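Local coordinates for bacteriocin (Streptococcus pyogenes, PDB 2FU2), which probably protects the streptococcal cell that makes it against a bacteriocin, acting as a small helical immunity protein of the EntA_Immun family, at residues A[52-57]-A[70-75]. Residues are numbered along the deposited sequence; the frame is centred on the assembly and turned at random.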
ATOM      1  N   SER A  52      -8.041   2.488   0.022  1.00 28.52           N
ATOM      2  CA  SER A  52      -8.424   3.580  -0.837  1.00 30.36           C
ATOM      3  C   SER A  52      -7.268   3.974  -1.738  1.00 31.49           C
ATOM      4  O   SER A  52      -7.502   4.211  -2.934  1.00 32.04           O
ATOM      5  CB  SER A  52      -8.847   4.813  -0.038  1.00 30.00           C
ATOM      6  OG  SER A  52     -10.041   4.575   0.727  1.00 33.96           O
ATOM      7  N   LEU A  53      -6.049   4.078  -1.173  1.00 31.15           N
ATOM      8  CA  LEU A  53      -4.886   4.479  -1.972  1.00 31.40           C
ATOM      9  C   LEU A  53      -4.556   3.422  -3.072  1.00 31.52           C
ATOM     10  O   LEU A  53      -4.361   3.768  -4.241  1.00 32.33           O
ATOM     11  CB  LEU A  53      -3.675   4.783  -1.065  1.00 31.03           C
ATOM     12  CG  LEU A  53      -2.373   5.175  -1.744  1.00 29.82           C
ATOM     13  CD1 LEU A  53      -2.516   6.555  -2.360  1.00 27.19           C
ATOM     14  CD2 LEU A  53      -1.175   5.140  -0.814  1.00 32.55           C
ATOM     15  N   ILE A  54      -4.578   2.138  -2.714  1.00 31.44           N
ATOM     16  CA  ILE A  54      -4.298   1.071  -3.669  1.00 31.10           C
ATOM     17  C   ILE A  54      -5.412   0.909  -4.694  1.00 30.41           C
ATOM     18  O   ILE A  54      -5.125   0.767  -5.887  1.00 30.82           O
ATOM     19  CB  ILE A  54      -3.951  -0.284  -2.960  1.00 31.36           C
ATOM     20  CG1 ILE A  54      -2.760  -0.117  -2.009  1.00 33.36           C
ATOM     21  CG2 ILE A  54      -3.555  -1.316  -3.992  1.00 31.28           C
ATOM     22  CD1 ILE A  54      -1.416   0.241  -2.762  1.00 33.02           C
ATOM     23  N   ASN A  55      -6.673   0.984  -4.275  1.00 29.38           N
ATOM     24  CA  ASN A  55      -7.759   1.055  -5.294  1.00 30.00           C
ATOM     25  C   ASN A  55      -7.505   2.157  -6.317  1.00 30.78           C
ATOM     26  O   ASN A  55      -7.619   1.907  -7.531  1.00 30.84           O
ATOM     27  CB  ASN A  55      -9.131   1.241  -4.676  1.00 28.15           C
ATOM     28  CG  ASN A  55      -9.510   0.091  -3.837  1.00 29.05           C
ATOM     29  OD1 ASN A  55      -8.884  -0.974  -3.912  1.00 28.60           O
ATOM     30  ND2 ASN A  55     -10.535   0.262  -3.035  1.00 29.27           N
ATOM     31  N   GLN A  56      -7.159   3.357  -5.807  1.00 30.97           N
ATOM     32  CA  GLN A  56      -6.899   4.526  -6.603  1.00 32.21           C
ATOM     33  C   GLN A  56      -5.746   4.243  -7.555  1.00 32.07           C
ATOM     34  O   GLN A  56      -5.831   4.556  -8.729  1.00 32.35           O
ATOM     35  CB  GLN A  56      -6.568   5.691  -5.690  1.00 32.67           C
ATOM     36  CG  GLN A  56      -5.700   6.791  -6.329  1.00 34.94           C
ATOM     37  CD  GLN A  56      -5.576   8.056  -5.462  1.00 34.23           C
ATOM     38  OE1 GLN A  56      -5.366   7.989  -4.246  1.00 38.19           O
ATOM     39  NE2 GLN A  56      -5.691   9.200  -6.085  1.00 34.67           N
ATOM     40  N   TYR A  57      -4.670   3.615  -7.055  1.00 32.16           N
ATOM     41  CA  TYR A  57      -3.547   3.281  -7.935  1.00 31.50           C
ATOM     42  C   TYR A  57      -3.996   2.294  -9.052  1.00 31.81           C
ATOM     43  O   TYR A  57      -3.770   2.503 -10.295  1.00 30.22           O
ATOM     44  CB  TYR A  57      -2.374   2.711  -7.146  1.00 30.90           C
ATOM     45  CG  TYR A  57      -1.233   2.535  -8.038  1.00 30.75           C
ATOM     46  CD1 TYR A  57      -0.284   3.527  -8.157  1.00 29.31           C
ATOM     47  CD2 TYR A  57      -1.153   1.411  -8.878  1.00 33.72           C
ATOM     48  CE1 TYR A  57       0.784   3.401  -9.081  1.00 32.76           C
ATOM     49  CE2 TYR A  57      -0.097   1.259  -9.808  1.00 35.22           C
ATOM     50  CZ  TYR A  57       0.876   2.265  -9.904  1.00 34.15           C
ATOM     51  OH  TYR A  57       1.911   2.148 -10.809  1.00 33.17           O
ATOM     52  N   PHE A  70      -1.078  -5.676  -6.291  1.00 31.58           N
ATOM     53  CA  PHE A  70      -2.174  -6.609  -6.096  1.00 32.18           C
ATOM     54  C   PHE A  70      -2.038  -7.439  -4.836  1.00 32.53           C
ATOM     55  O   PHE A  70      -3.057  -7.739  -4.184  1.00 32.60           O
ATOM     56  CB  PHE A  70      -2.334  -7.499  -7.308  1.00 32.82           C
ATOM     57  CG  PHE A  70      -2.942  -6.785  -8.512  1.00 34.33           C
ATOM     58  CD1 PHE A  70      -4.282  -6.354  -8.494  1.00 35.11           C
ATOM     59  CD2 PHE A  70      -2.168  -6.538  -9.663  1.00 32.83           C
ATOM     60  CE1 PHE A  70      -4.849  -5.686  -9.643  1.00 38.49           C
ATOM     61  CE2 PHE A  70      -2.713  -5.912 -10.797  1.00 31.59           C
ATOM     62  CZ  PHE A  70      -4.042  -5.477 -10.795  1.00 33.49           C
ATOM     63  N   ASP A  71      -0.801  -7.842  -4.513  1.00 31.41           N
ATOM     64  CA  ASP A  71      -0.524  -8.523  -3.282  1.00 31.64           C
ATOM     65  C   ASP A  71      -0.938  -7.724  -2.016  1.00 31.39           C
ATOM     66  O   ASP A  71      -1.750  -8.192  -1.218  1.00 31.92           O
ATOM     67  CB  ASP A  71       0.967  -8.851  -3.201  1.00 32.97           C
ATOM     68  CG  ASP A  71       1.376 -10.009  -4.095  1.00 36.12           C
ATOM     69  OD1 ASP A  71       0.529 -10.685  -4.733  1.00 41.36           O
ATOM     70  OD2 ASP A  71       2.601 -10.223  -4.166  1.00 40.06           O
ATOM     71  N   LEU A  72      -0.353  -6.537  -1.836  1.00 29.92           N
ATOM     72  CA  LEU A  72      -0.823  -5.555  -0.876  1.00 29.53           C
ATOM     73  C   LEU A  72      -2.328  -5.344  -0.909  1.00 29.30           C
ATOM     74  O   LEU A  72      -3.012  -5.400   0.122  1.00 30.68           O
ATOM     75  CB  LEU A  72      -0.138  -4.187  -1.111  1.00 29.15           C
ATOM     76  CG  LEU A  72      -0.546  -3.063  -0.176  1.00 27.50           C
ATOM     77  CD1 LEU A  72      -0.445  -3.472   1.344  1.00 31.87           C
ATOM     78  CD2 LEU A  72       0.349  -1.853  -0.448  1.00 28.02           C
ATOM     79  N   SER A  73      -2.860  -5.058  -2.056  1.00 27.95           N
ATOM     80  CA  SER A  73      -4.337  -4.868  -2.124  1.00 28.82           C
ATOM     81  C   SER A  73      -5.094  -6.025  -1.460  1.00 29.07           C
ATOM     82  O   SER A  73      -6.004  -5.799  -0.694  1.00 27.24           O
ATOM     83  CB  SER A  73      -4.801  -4.790  -3.566  1.00 27.53           C
ATOM     84  OG  SER A  73      -6.196  -4.595  -3.617  1.00 32.10           O
ATOM     85  N   ARG A  74      -4.667  -7.270  -1.763  1.00 29.43           N
ATOM     86  CA  ARG A  74      -5.277  -8.450  -1.274  1.00 29.54           C
ATOM     87  C   ARG A  74      -5.250  -8.518   0.263  1.00 30.44           C
ATOM     88  O   ARG A  74      -6.260  -8.819   0.927  1.00 29.70           O
ATOM     89  CB  ARG A  74      -4.556  -9.655  -1.881  1.00 30.35           C
ATOM     90  CG  ARG A  74      -5.050 -10.934  -1.312  1.00 29.51           C
ATOM     91  CD  ARG A  74      -4.016 -11.985  -1.221  1.00 27.46           C
ATOM     92  NE  ARG A  74      -4.668 -13.173  -0.696  1.00 26.55           N
ATOM     93  CZ  ARG A  74      -4.174 -14.394  -0.824  1.00 28.77           C
ATOM     94  NH1 ARG A  74      -3.020 -14.562  -1.463  1.00 27.84           N
ATOM     95  NH2 ARG A  74      -4.832 -15.430  -0.332  1.00 26.33           N
ATOM     96  N   LEU A  75      -4.073  -8.250   0.810  1.00 29.94           N
ATOM     97  CA  LEU A  75      -3.871  -8.263   2.221  1.00 30.81           C
ATOM     98  C   LEU A  75      -4.748  -7.280   3.003  1.00 31.87           C
ATOM     99  O   LEU A  75      -5.273  -7.651   4.055  1.00 32.62           O
ATOM    100  CB  LEU A  75      -2.379  -8.028   2.554  1.00 31.10           C
ATOM    101  CG  LEU A  75      -1.395  -9.112   2.101  1.00 32.12           C
ATOM    102  CD1 LEU A  75      -0.011  -8.866   2.689  1.00 30.38           C
ATOM    103  CD2 LEU A  75      -1.869 -10.489   2.540  1.00 35.57           C
TER
HETATM  104  O   HOH W   1      -7.002  -2.276  -2.498  1.00 31.24           O
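Ile54 packs its two branches against neighbouring residues of the facing helix, one on Leu72 and the other on Ser73. Its CD1 methyl lies 3.6 Å from Leu72 CD2, and its CG1 is 3.9 Å from that same methyl, so one leucine methyl meets both CG1 and CD1 of the isoleucine. The two side chains cross at about a right angle. The other branch, CG2, meets Ser73: Ile54 CG2 stands 3.7 Å from Ser73 CB, an apolar touch on the methylene rather than on the hydroxyl. With chi1 at -57°, CG2 is anti to the backbone N and CG1 anti to the carbonyl carbon, a setting that splits the branches between the two partners. The backbones come close here, Ile54 CA to Ser73 CA being 6.1 Å, as the small serine permits.

Ser73 turns its OG anti to its backbone N (chi1 -179°), and a water bridges the helices from there. The water is 2.7 Å from Ser73 OG, and it hydrogen-bonds Asn55 OD1, also at 2.7 Å, probably as donor. Lys77, one turn beyond Ser73, adds a direct hydrogen bond to Asn55 OD1, so this oxygen is tied to helix 67-78 directly through Lys77 and through the water to Ser73.

Farther out, Leu72 also touches Ala10, Leu11 and Val14 of helix 4-15, while Leu53, next to Ile54, packs on Ala29, Ile30 and Leu33 of helix 24-40. Segments 52-57 and 70-75 run roughly antiparallel, and their helices, 44-60 and 67-78, are joined by a short connection: a helical hairpin within the all-helical bundle expected of enterocin A-type immunity proteins.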